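Local coordinates for Os03g0854200 protein (Oryza sativa Japonica Group, PDB 3HKM) that binds double-stranded DNA and single-stranded RNA, shows hydrolytic DNase and phosphorolytic RNase activity in vitro, and is a probable component of the exosome core, at residues A[17-22]-A[29-34]; A[40-45]-A[121-126]; A[64-69]-A[104-109]. One frame throughout, in Å; residues are numbered along the deposited sequence.

Contact 1: A[17-22]-A[29-34]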
ATOM      1  N   PHE A  17     -10.360   3.117  -8.566  1.00 18.39           N
ATOM      2  CA  PHE A  17      -8.907   2.995  -8.729  1.00 19.44           C
ATOM      3  C   PHE A  17      -8.505   2.731 -10.179  1.00 19.50           C
ATOM      4  O   PHE A  17      -9.320   2.305 -11.006  1.00 19.10           O
ATOM      5  CB  PHE A  17      -8.304   1.936  -7.799  1.00 19.51           C
ATOM      6  CG  PHE A  17      -9.118   0.680  -7.701  1.00 21.26           C
ATOM      7  CD1 PHE A  17     -10.213   0.613  -6.850  1.00 19.84           C
ATOM      8  CD2 PHE A  17      -8.789  -0.433  -8.452  1.00 20.18           C
ATOM      9  CE1 PHE A  17     -10.971  -0.534  -6.757  1.00 18.40           C
ATOM     10  CE2 PHE A  17      -9.545  -1.591  -8.367  1.00 20.78           C
ATOM     11  CZ  PHE A  17     -10.639  -1.643  -7.515  1.00 21.06           C
ATOM     12  N   SER A  18      -7.237   2.995 -10.474  1.00 19.49           N
ATOM     13  CA  SER A  18      -6.731   2.920 -11.836  1.00 19.14           C
ATOM     14  C   SER A  18      -5.235   2.698 -11.794  1.00 18.15           C
ATOM     15  O   SER A  18      -4.609   2.897 -10.760  1.00 18.53           O
ATOM     16  CB  SER A  18      -7.037   4.219 -12.575  1.00 16.97           C
ATOM     17  OG  SER A  18      -6.467   5.331 -11.910  1.00 16.70           O
ATOM     18  N   CYS A  19      -4.652   2.284 -12.912  1.00 18.75           N
ATOM     19  CA  CYS A  19      -3.208   2.068 -12.939  1.00 20.02           C
ATOM     20  C   CYS A  19      -2.646   2.033 -14.351  1.00 21.37           C
ATOM     21  O   CYS A  19      -3.089   1.253 -15.189  1.00 22.38           O
ATOM     22  CB  CYS A  19      -2.829   0.776 -12.199  1.00 18.14           C
ATOM     23  SG  CYS A  19      -1.047   0.447 -12.157  1.00 19.89           S
ATOM     24  N   THR A  20      -1.663   2.882 -14.621  1.00 23.60           N
ATOM     25  CA  THR A  20      -0.905   2.728 -15.852  1.00 22.77           C
ATOM     26  C   THR A  20       0.253   1.772 -15.610  1.00 22.35           C
ATOM     27  O   THR A  20       1.094   2.003 -14.740  1.00 23.32           O
ATOM     28  CB  THR A  20      -0.394   4.058 -16.401  1.00 23.24           C
ATOM     29  OG1 THR A  20       0.796   3.829 -17.176  1.00 25.37           O
ATOM     30  CG2 THR A  20      -0.080   4.991 -15.280  1.00 23.99           C
ATOM     31  N   ARG A  21       0.252   0.685 -16.374  1.00 22.68           N
ATOM     32  CA  ARG A  21       1.333  -0.296 -16.395  1.00 25.88           C
ATOM     33  C   ARG A  21       2.674   0.345 -16.746  1.00 24.71           C
ATOM     34  O   ARG A  21       2.785   1.055 -17.747  1.00 22.06           O
ATOM     35  CB  ARG A  21       1.010  -1.382 -17.433  1.00 27.45           C
ATOM     36  CG  ARG A  21       1.976  -2.549 -17.477  1.00 26.80           C
ATOM     37  CD  ARG A  21       1.726  -3.456 -16.306  1.00 28.26           C
ATOM     38  NE  ARG A  21       1.973  -2.770 -15.039  1.00 28.39           N
ATOM     39  CZ  ARG A  21       1.773  -3.314 -13.843  1.00 26.85           C
ATOM     40  NH1 ARG A  21       1.322  -4.558 -13.748  1.00 26.15           N
ATOM     41  NH2 ARG A  21       2.033  -2.616 -12.745  1.00 22.82           N
ATOM     42  N   ASN A  22       3.682   0.062 -15.920  1.00 22.61           N
ATOM     43  CA  ASN A  22       5.046   0.577 -16.067  1.00 22.62           C
ATOM     44  C   ASN A  22       5.260   1.813 -16.936  1.00 23.20           C
ATOM     45  O   ASN A  22       5.688   1.709 -18.087  1.00 23.43           O
ATOM     46  CB  ASN A  22       5.986  -0.521 -16.534  1.00 26.56           C
ATOM     47  CG  ASN A  22       5.720  -0.945 -17.955  1.00 27.19           C
ATOM     48  OD1 ASN A  22       4.593  -0.859 -18.434  1.00 29.67           O
ATOM     49  ND2 ASN A  22       6.757  -1.414 -18.639  1.00 29.41           N
ATOM     50  N   GLY A  29       9.849  -2.808 -13.115  1.00 20.05           N
ATOM     51  CA  GLY A  29       8.408  -2.740 -12.989  1.00 20.92           C
ATOM     52  C   GLY A  29       7.994  -1.422 -12.370  1.00 20.77           C
ATOM     53  O   GLY A  29       8.608  -0.959 -11.412  1.00 19.76           O
ATOM     54  N   SER A  30       6.960  -0.803 -12.919  1.00 21.68           N
ATOM     55  CA  SER A  30       6.409   0.373 -12.273  1.00 20.17           C
ATOM     56  C   SER A  30       4.889   0.463 -12.405  1.00 21.09           C
ATOM     57  O   SER A  30       4.281  -0.189 -13.246  1.00 21.69           O
ATOM     58  CB  SER A  30       7.113   1.655 -12.746  1.00 21.24           C
ATOM     59  OG  SER A  30       6.930   1.906 -14.126  1.00 21.23           O
ATOM     60  N   ALA A  31       4.288   1.274 -11.546  1.00 21.02           N
ATOM     61  CA  ALA A  31       2.848   1.454 -11.510  1.00 20.28           C
ATOM     62  C   ALA A  31       2.535   2.847 -10.992  1.00 18.18           C
ATOM     63  O   ALA A  31       2.943   3.201  -9.898  1.00 17.15           O
ATOM     64  CB  ALA A  31       2.204   0.403 -10.607  1.00 18.59           C
ATOM     65  N   ARG A  32       1.835   3.639 -11.793  1.00 16.53           N
ATOM     66  CA  ARG A  32       1.221   4.851 -11.288  1.00 19.29           C
ATOM     67  C   ARG A  32      -0.194   4.482 -10.855  1.00 20.36           C
ATOM     68  O   ARG A  32      -1.089   4.296 -11.684  1.00 20.68           O
ATOM     69  CB  ARG A  32       1.205   5.963 -12.339  1.00 19.98           C
ATOM     70  CG  ARG A  32       0.092   6.992 -12.123  1.00 22.04           C
ATOM     71  CD  ARG A  32       0.233   8.211 -13.023  1.00 23.65           C
ATOM     72  NE  ARG A  32       1.437   8.962 -12.685  1.00 29.24           N
ATOM     73  CZ  ARG A  32       1.621  10.256 -12.929  1.00 27.21           C
ATOM     74  NH1 ARG A  32       0.675  10.974 -13.505  1.00 27.91           N
ATOM     75  NH2 ARG A  32       2.756  10.834 -12.580  1.00 27.48           N
ATOM     76  N   TRP A  33      -0.384   4.356  -9.549  1.00 19.28           N
ATOM     77  CA  TRP A  33      -1.634   3.844  -9.008  1.00 18.97           C
ATOM     78  C   TRP A  33      -2.477   5.005  -8.461  1.00 20.17           C
ATOM     79  O   TRP A  33      -1.968   5.868  -7.736  1.00 17.62           O
ATOM     80  CB  TRP A  33      -1.315   2.809  -7.922  1.00 19.13           C
ATOM     81  CG  TRP A  33      -2.482   2.167  -7.270  1.00 17.54           C
ATOM     82  CD1 TRP A  33      -3.262   2.694  -6.288  1.00 16.80           C
ATOM     83  CD2 TRP A  33      -2.988   0.850  -7.526  1.00 20.06           C
ATOM     84  NE1 TRP A  33      -4.234   1.799  -5.927  1.00 17.98           N
ATOM     85  CE2 TRP A  33      -4.090   0.658  -6.671  1.00 18.22           C
ATOM     86  CE3 TRP A  33      -2.625  -0.179  -8.404  1.00 20.27           C
ATOM     87  CZ2 TRP A  33      -4.830  -0.528  -6.659  1.00 18.55           C
ATOM     88  CZ3 TRP A  33      -3.362  -1.357  -8.389  1.00 19.47           C
ATOM     89  CH2 TRP A  33      -4.451  -1.518  -7.524  1.00 18.75           C
ATOM     90  N   ALA A  34      -3.758   5.028  -8.824  1.00 16.59           N
ATOM     91  CA  ALA A  34      -4.641   6.097  -8.383  1.00 17.33           C
ATOM     92  C   ALA A  34      -5.926   5.602  -7.713  1.00 17.46           C
ATOM     93  O   ALA A  34      -6.610   4.712  -8.214  1.00 16.47           O
ATOM     94  CB  ALA A  34      -4.970   7.024  -9.548  1.00 18.59           C
TER
HETATM   95  O   HOH W   1      -8.604   6.046 -10.375  1.00 17.24           O
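Cys-19 and Trp-33 face each other as a non-hydrogen-bonded antiparallel pair. CB of Cys-19 meets CE3 of Trp-33, 3.9 Å away. SG of Cys-19 lies anti to the backbone N (chi1 -179°), beside the carbonyl carbon, and touches CB of Ala-31 at 3.6 Å. The same SG of Cys-19 meets the indole obliquely, 5.4 Å from the centroid of the six-membered ring of Trp-33. Phe-17 approaches this indole obliquely, CD2 to CZ2 of Trp-33. Phe-225, from helix 205-229, meets both rings, edge-to-face with Phe-17. The segments form the beta hairpin of strands 17-21 and 29-35, at the border of the mixed sheet of this RNase PH fold. Arg-21 also reaches to the face that carries Cys-19. Its chain bends at chi2 and chi3. NH2 of Arg-21 gives weak hydrogen bonds to O of Ser-30 (3.3 Å), at the guanidinium edge, and to O of Ala-125 on helix 115-130. The other face is more open. There CG2 of Thr-20 packs on CB of Arg-32 at 3.4 Å, and the two side chains cross obliquely. OG of Ser-18 lies 3.3 Å from CB of Ala-34. One water bonds to OG of Ser-18 and donates to O of Ala-34.

Contact 2: A[40-45]-A[121-126]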
ATOM      1  N   VAL A  40      -0.103   7.788  -6.789  1.00 19.26           N
ATOM      2  CA  VAL A  40       1.248   7.402  -6.416  1.00 21.02           C
ATOM      3  C   VAL A  40       1.969   6.729  -7.591  1.00 20.54           C
ATOM      4  O   VAL A  40       1.333   6.066  -8.411  1.00 21.16           O
ATOM      5  CB  VAL A  40       1.171   6.413  -5.223  1.00 23.85           C
ATOM      6  CG1 VAL A  40       2.156   5.275  -5.389  1.00 22.37           C
ATOM      7  CG2 VAL A  40       1.324   7.140  -3.873  1.00 18.52           C
ATOM      8  N   LEU A  41       3.289   6.901  -7.675  1.00 19.58           N
ATOM      9  CA  LEU A  41       4.093   6.177  -8.663  1.00 19.44           C
ATOM     10  C   LEU A  41       5.086   5.228  -7.994  1.00 18.94           C
ATOM     11  O   LEU A  41       5.920   5.654  -7.194  1.00 19.35           O
ATOM     12  CB  LEU A  41       4.837   7.136  -9.600  1.00 21.75           C
ATOM     13  CG  LEU A  41       5.901   6.491 -10.505  1.00 20.89           C
ATOM     14  CD1 LEU A  41       5.259   5.540 -11.513  1.00 21.22           C
ATOM     15  CD2 LEU A  41       6.741   7.538 -11.230  1.00 20.81           C
ATOM     16  N   ALA A  42       4.990   3.946  -8.336  1.00 18.74           N
ATOM     17  CA  ALA A  42       5.822   2.892  -7.742  1.00 19.82           C
ATOM     18  C   ALA A  42       6.832   2.300  -8.734  1.00 19.31           C
ATOM     19  O   ALA A  42       6.454   1.796  -9.778  1.00 19.20           O
ATOM     20  CB  ALA A  42       4.935   1.781  -7.175  1.00 18.90           C
ATOM     21  N   ALA A  43       8.117   2.354  -8.395  1.00 21.66           N
ATOM     22  CA  ALA A  43       9.176   1.881  -9.295  1.00 21.52           C
ATOM     23  C   ALA A  43       9.998   0.776  -8.638  1.00 20.61           C
ATOM     24  O   ALA A  43      10.482   0.950  -7.522  1.00 20.47           O
ATOM     25  CB  ALA A  43      10.083   3.043  -9.717  1.00 17.46           C
ATOM     26  N   VAL A  44      10.155  -0.352  -9.328  1.00 18.42           N
ATOM     27  CA  VAL A  44      10.884  -1.499  -8.793  1.00 19.44           C
ATOM     28  C   VAL A  44      12.014  -1.887  -9.728  1.00 20.14           C
ATOM     29  O   VAL A  44      11.836  -1.882 -10.937  1.00 19.44           O
ATOM     30  CB  VAL A  44       9.974  -2.722  -8.628  1.00 19.02           C
ATOM     31  CG1 VAL A  44      10.706  -3.824  -7.873  1.00 18.64           C
ATOM     32  CG2 VAL A  44       8.684  -2.334  -7.912  1.00 17.63           C
ATOM     33  N   TYR A  45      13.168  -2.248  -9.174  1.00 18.76           N
ATOM     34  CA  TYR A  45      14.334  -2.491 -10.019  1.00 20.41           C
ATOM     35  C   TYR A  45      14.853  -3.955 -10.081  1.00 23.31           C
ATOM     36  O   TYR A  45      15.983  -4.231  -9.707  1.00 23.64           O
ATOM     37  CB  TYR A  45      15.420  -1.450  -9.697  1.00 19.85           C
ATOM     38  CG  TYR A  45      14.907  -0.048  -9.979  1.00 19.50           C
ATOM     39  CD1 TYR A  45      14.931   0.472 -11.264  1.00 20.69           C
ATOM     40  CD2 TYR A  45      14.334   0.726  -8.976  1.00 20.59           C
ATOM     41  CE1 TYR A  45      14.429   1.737 -11.543  1.00 20.82           C
ATOM     42  CE2 TYR A  45      13.825   1.994  -9.246  1.00 19.81           C
ATOM     43  CZ  TYR A  45      13.878   2.492 -10.532  1.00 21.16           C
ATOM     44  OH  TYR A  45      13.383   3.746 -10.816  1.00 23.58           O
ATOM     45  N   ASN A 121      -0.753  -0.700  -2.206  1.00 16.82           N
ATOM     46  CA  ASN A 121      -1.334  -1.317  -3.397  1.00 17.73           C
ATOM     47  C   ASN A 121      -0.516  -1.046  -4.656  1.00 17.39           C
ATOM     48  O   ASN A 121      -0.293  -1.937  -5.477  1.00 17.11           O
ATOM     49  CB  ASN A 121      -2.752  -0.795  -3.606  1.00 18.07           C
ATOM     50  CG  ASN A 121      -3.673  -1.145  -2.462  1.00 16.33           C
ATOM     51  OD1 ASN A 121      -4.509  -0.340  -2.060  1.00 18.83           O
ATOM     52  ND2 ASN A 121      -3.525  -2.346  -1.930  1.00 15.50           N
ATOM     53  N   ALA A 122      -0.103   0.207  -4.810  1.00 17.35           N
ATOM     54  CA  ALA A 122       0.750   0.628  -5.914  1.00 16.80           C
ATOM     55  C   ALA A 122       2.004  -0.233  -6.002  1.00 17.44           C
ATOM     56  O   ALA A 122       2.424  -0.642  -7.084  1.00 16.11           O
ATOM     57  CB  ALA A 122       1.132   2.080  -5.726  1.00 17.25           C
ATOM     58  N   CYS A 123       2.603  -0.491  -4.844  1.00 18.05           N
ATOM     59  CA  CYS A 123       3.877  -1.187  -4.761  1.00 15.67           C
ATOM     60  C   CYS A 123       3.702  -2.663  -4.998  1.00 16.35           C
ATOM     61  O   CYS A 123       4.591  -3.313  -5.545  1.00 17.44           O
ATOM     62  CB  CYS A 123       4.538  -0.944  -3.406  1.00 16.14           C
ATOM     63  SG  CYS A 123       5.407   0.628  -3.320  1.00 18.49           S
ATOM     64  N   CYS A 124       2.561  -3.199  -4.580  1.00 16.78           N
ATOM     65  CA  CYS A 124       2.260  -4.604  -4.848  1.00 17.32           C
ATOM     66  C   CYS A 124       2.111  -4.834  -6.344  1.00 15.94           C
ATOM     67  O   CYS A 124       2.518  -5.873  -6.865  1.00 17.35           O
ATOM     68  CB  CYS A 124       0.990  -5.052  -4.129  1.00 16.13           C
ATOM     69  SG  CYS A 124       0.497  -6.744  -4.556  1.00 18.01           S
ATOM     70  N   ALA A 125       1.526  -3.860  -7.030  1.00 15.91           N
ATOM     71  CA  ALA A 125       1.349  -3.953  -8.475  1.00 14.57           C
ATOM     72  C   ALA A 125       2.679  -3.867  -9.213  1.00 18.19           C
ATOM     73  O   ALA A 125       2.924  -4.632 -10.146  1.00 19.93           O
ATOM     74  CB  ALA A 125       0.403  -2.880  -8.968  1.00 15.98           C
ATOM     75  N   ALA A 126       3.533  -2.932  -8.801  1.00 16.26           N
ATOM     76  CA  ALA A 126       4.835  -2.747  -9.435  1.00 17.34           C
ATOM     77  C   ALA A 126       5.776  -3.946  -9.229  1.00 17.97           C
ATOM     78  O   ALA A 126       6.500  -4.326 -10.144  1.00 18.60           O
ATOM     79  CB  ALA A 126       5.480  -1.469  -8.958  1.00 15.09           C
TER
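This is a buried, apolar helix-on-sheet contact in the core of the domain. Val-40, Ala-42 and Val-44 of strand 38-49 meet Ala-122, Cys-123 and Ala-126 of helix 115-130. No hydrogen bond crosses between the two segments. The three strand residues all point their CB toward the helix, while Leu-41 and Ala-43 point away. Small side chains let the backbones come near: the segment axes approach to 7.5 Å and cross at -35°. At one end CG1 of Val-40 presses on CB of Ala-122 at 3.4 Å, tighter than usual for two carbons. In the middle, CB of Ala-42 sits among three helix residues. CB of Ala-42 lies 3.5 Å from O of Ala-122, a carbonyl that already accepts the helix bond from N of Ala-126. CB of Ala-42 is also 3.7 Å from CB of Ala-126. SG of Cys-123, anti to the carbonyl carbon and beside the backbone N, touches CB of Ala-42 at 4.1 Å. The Cys-123 side chain also meets Val-104 and Leu-106 of strand 100-110. At the other end CG2 of Val-44, anti to the carbonyl carbon, reaches CB of Ala-126 at 3.5 Å, again a tight pair. Ala-122 also touches Trp-33. Ala-42, Ala-122 and Ala-126 thus form the close middle, with larger side chains around them. Helix 115-130 covers one face of the mixed five-stranded sheet, as in the S5 domain 2-like fold of the RNase PH family.

Contact 3: A[64-69]-A[104-109]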
ATOM      1  N   VAL A  64      13.387   0.249   0.401  1.00 19.35           N
ATOM      2  CA  VAL A  64      12.364   1.213   0.005  1.00 22.02           C
ATOM      3  C   VAL A  64      12.693   2.660   0.395  1.00 24.04           C
ATOM      4  O   VAL A  64      13.126   2.941   1.511  1.00 26.18           O
ATOM      5  CB  VAL A  64      10.982   0.835   0.595  1.00 23.90           C
ATOM      6  CG1 VAL A  64       9.872   1.608  -0.104  1.00 21.57           C
ATOM      7  CG2 VAL A  64      10.746  -0.668   0.484  1.00 21.67           C
ATOM      8  N   VAL A  65      12.498   3.576  -0.543  1.00 23.64           N
ATOM      9  CA  VAL A  65      12.625   4.992  -0.253  1.00 23.13           C
ATOM     10  C   VAL A  65      11.327   5.696  -0.608  1.00 25.51           C
ATOM     11  O   VAL A  65      10.837   5.607  -1.735  1.00 23.12           O
ATOM     12  CB  VAL A  65      13.863   5.645  -0.944  1.00 24.16           C
ATOM     13  CG1 VAL A  65      14.446   4.739  -2.009  1.00 25.60           C
ATOM     14  CG2 VAL A  65      13.534   7.031  -1.497  1.00 22.77           C
ATOM     15  N   TRP A  66      10.763   6.370   0.392  1.00 27.76           N
ATOM     16  CA  TRP A  66       9.504   7.078   0.272  1.00 24.17           C
ATOM     17  C   TRP A  66       9.823   8.528  -0.046  1.00 24.02           C
ATOM     18  O   TRP A  66      10.552   9.179   0.692  1.00 24.86           O
ATOM     19  CB  TRP A  66       8.748   6.988   1.597  1.00 24.22           C
ATOM     20  CG  TRP A  66       7.260   6.806   1.473  1.00 26.94           C
ATOM     21  CD1 TRP A  66       6.572   5.619   1.448  1.00 26.90           C
ATOM     22  CD2 TRP A  66       6.278   7.837   1.378  1.00 26.71           C
ATOM     23  NE1 TRP A  66       5.225   5.855   1.335  1.00 23.80           N
ATOM     24  CE2 TRP A  66       5.017   7.207   1.291  1.00 25.76           C
ATOM     25  CE3 TRP A  66       6.341   9.231   1.353  1.00 25.02           C
ATOM     26  CZ2 TRP A  66       3.833   7.923   1.183  1.00 25.06           C
ATOM     27  CZ3 TRP A  66       5.169   9.939   1.245  1.00 27.21           C
ATOM     28  CH2 TRP A  66       3.928   9.286   1.163  1.00 28.96           C
ATOM     29  N   LYS A  67       9.285   9.029  -1.152  1.00 24.72           N
ATOM     30  CA  LYS A  67       9.595  10.379  -1.611  1.00 25.51           C
ATOM     31  C   LYS A  67       8.343  11.255  -1.631  1.00 25.63           C
ATOM     32  O   LYS A  67       7.359  10.912  -2.289  1.00 22.08           O
ATOM     33  CB  LYS A  67      10.261  10.344  -2.998  1.00 25.37           C
ATOM     34  CG  LYS A  67      11.315   9.245  -3.139  1.00 25.50           C
ATOM     35  CD  LYS A  67      12.542   9.687  -3.927  1.00 26.09           C
ATOM     36  CE  LYS A  67      12.343   9.599  -5.428  1.00 28.17           C
ATOM     37  NZ  LYS A  67      13.648   9.767  -6.153  1.00 30.37           N
ATOM     38  N   PRO A  68       8.385  12.393  -0.906  1.00 27.61           N
ATOM     39  CA  PRO A  68       7.240  13.303  -0.779  1.00 26.87           C
ATOM     40  C   PRO A  68       6.978  14.028  -2.089  1.00 26.09           C
ATOM     41  O   PRO A  68       7.899  14.191  -2.890  1.00 25.09           O
ATOM     42  CB  PRO A  68       7.702  14.310   0.290  1.00 27.98           C
ATOM     43  CG  PRO A  68       8.904  13.700   0.933  1.00 27.58           C
ATOM     44  CD  PRO A  68       9.545  12.877  -0.135  1.00 27.77           C
ATOM     45  N   MET A  69       5.748  14.477  -2.306  1.00 25.04           N
ATOM     46  CA  MET A  69       5.438  15.145  -3.561  1.00 26.15           C
ATOM     47  C   MET A  69       6.149  16.495  -3.649  1.00 30.02           C
ATOM     48  O   MET A  69       6.108  17.161  -4.687  1.00 29.21           O
ATOM     49  CB  MET A  69       3.917  15.244  -3.808  1.00 26.67           C
ATOM     50  CG  MET A  69       3.190  16.403  -3.151  1.00 28.45           C
ATOM     51  SD  MET A  69       1.406  16.086  -2.988  1.00 28.40           S
ATOM     52  CE  MET A  69       1.349  15.444  -1.317  1.00 23.79           C
ATOM     53  N   VAL A 104      12.686  -0.459  -4.126  1.00 19.19           N
ATOM     54  CA  VAL A 104      11.397   0.135  -4.421  1.00 19.87           C
ATOM     55  C   VAL A 104      11.441   1.638  -4.156  1.00 21.59           C
ATOM     56  O   VAL A 104      11.848   2.080  -3.078  1.00 23.83           O
ATOM     57  CB  VAL A 104      10.297  -0.507  -3.549  1.00 20.96           C
ATOM     58  CG1 VAL A 104       8.930   0.061  -3.897  1.00 19.88           C
ATOM     59  CG2 VAL A 104      10.317  -2.018  -3.703  1.00 18.61           C
ATOM     60  N   ILE A 105      11.038   2.424  -5.145  1.00 20.97           N
ATOM     61  CA  ILE A 105      10.873   3.854  -4.948  1.00 21.42           C
ATOM     62  C   ILE A 105       9.405   4.219  -5.076  1.00 19.29           C
ATOM     63  O   ILE A 105       8.738   3.832  -6.027  1.00 20.01           O
ATOM     64  CB  ILE A 105      11.712   4.687  -5.931  1.00 22.15           C
ATOM     65  CG1 ILE A 105      13.198   4.424  -5.702  1.00 23.31           C
ATOM     66  CG2 ILE A 105      11.418   6.170  -5.752  1.00 23.43           C
ATOM     67  CD1 ILE A 105      14.097   5.428  -6.378  1.00 27.16           C
ATOM     68  N   LEU A 106       8.911   4.948  -4.087  1.00 20.39           N
ATOM     69  CA  LEU A 106       7.528   5.375  -4.047  1.00 20.67           C
ATOM     70  C   LEU A 106       7.494   6.897  -4.125  1.00 21.06           C
ATOM     71  O   LEU A 106       8.005   7.584  -3.247  1.00 22.50           O
ATOM     72  CB  LEU A 106       6.862   4.870  -2.765  1.00 19.49           C
ATOM     73  CG  LEU A 106       5.345   4.991  -2.609  1.00 20.29           C
ATOM     74  CD1 LEU A 106       4.918   6.405  -2.232  1.00 20.56           C
ATOM     75  CD2 LEU A 106       4.634   4.514  -3.866  1.00 19.83           C
ATOM     76  N   GLN A 107       6.915   7.415  -5.196  1.00 20.67           N
ATOM     77  CA  GLN A 107       6.805   8.850  -5.387  1.00 19.46           C
ATOM     78  C   GLN A 107       5.349   9.281  -5.265  1.00 22.90           C
ATOM     79  O   GLN A 107       4.499   8.862  -6.059  1.00 21.55           O
ATOM     80  CB  GLN A 107       7.357   9.240  -6.756  1.00 21.72           C
ATOM     81  CG  GLN A 107       7.064  10.683  -7.163  1.00 23.74           C
ATOM     82  CD  GLN A 107       7.844  11.699  -6.338  1.00 26.42           C
ATOM     83  OE1 GLN A 107       7.261  12.538  -5.638  1.00 27.02           O
ATOM     84  NE2 GLN A 107       9.168  11.620  -6.406  1.00 25.05           N
ATOM     85  N   VAL A 108       5.061  10.116  -4.267  1.00 23.48           N
ATOM     86  CA  VAL A 108       3.721  10.683  -4.101  1.00 21.71           C
ATOM     87  C   VAL A 108       3.431  11.775  -5.130  1.00 23.51           C
ATOM     88  O   VAL A 108       4.232  12.688  -5.334  1.00 23.12           O
ATOM     89  CB  VAL A 108       3.505  11.228  -2.684  1.00 22.45           C
ATOM     90  CG1 VAL A 108       2.099  11.787  -2.540  1.00 21.64           C
ATOM     91  CG2 VAL A 108       3.729  10.122  -1.682  1.00 21.37           C
ATOM     92  N   VAL A 109       2.281  11.653  -5.784  1.00 22.93           N
ATOM     93  CA  VAL A 109       1.875  12.572  -6.842  1.00 23.01           C
ATOM     94  C   VAL A 109       0.749  13.473  -6.344  1.00 23.99           C
ATOM     95  O   VAL A 109       0.741  14.673  -6.593  1.00 23.52           O
ATOM     96  CB  VAL A 109       1.421  11.796  -8.110  1.00 21.16           C
ATOM     97  CG1 VAL A 109       0.716  12.722  -9.090  1.00 22.98           C
ATOM     98  CG2 VAL A 109       2.617  11.104  -8.764  1.00 23.02           C
TER
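Trp-66 and Leu-106 pack side by side on the buried face of two parallel strands. CD1 of Leu-106 sits over one face of the indole, 3.8 Å from the centroid of the five-membered ring of Trp-66 and 22° off its normal. This is a CH-pi contact. The indole also touches Leu-84 of helix 77-91 and Leu-115 of helix 115-130. An alanine in place of Trp-66 would probably leave CD1 of Leu-106 without its aromatic partner and open a gap between the sheet and these helices. Val-64 and Val-104 lie on the same face, with CG2 of Val-64 4.1 Å from CB of Val-104. The strands belong to the beta-alpha-beta unit of strand 61-67, helix 77-91 and strand 100-110. Four backbone hydrogen bonds join them, among them N of Lys-67 to O of Leu-106 at 2.8 Å. The opposite face is only partly covered. Here CG1 of Val-65 lies 3.9 Å from CG1 of Ile-105. The bent chain of Lys-67 slants over Ile-105, with CE of Lys-67 3.6 Å from CG2 of Ile-105. Beyond the strand, CE of the exposed Met-69 reaches CG1 of Val-108 at 3.9 Å.

All three contacts belong to domain 1 of the 3' exoribonuclease family, and all involve the same mixed beta-sheet. Across it the order is 17-21, 29-35, 38-49, 100-110, 61-67, so contacts 1 and 3 hold the two border strands. Contact 2 joins the central strand 38-49 to helix 115-130. Its centre is about 7 Å from that of contact 1 and about 9 Å from that of contact 3, while the centres of contacts 1 and 3 are about 14 Å apart. Along the chain contact 1 closes first, and both segments of contact 3 fall between those of contact 2. Strand 38-49 bonds to 29-35 and to 100-110. This ties hairpin and crossover into one folded unit backed by the helix.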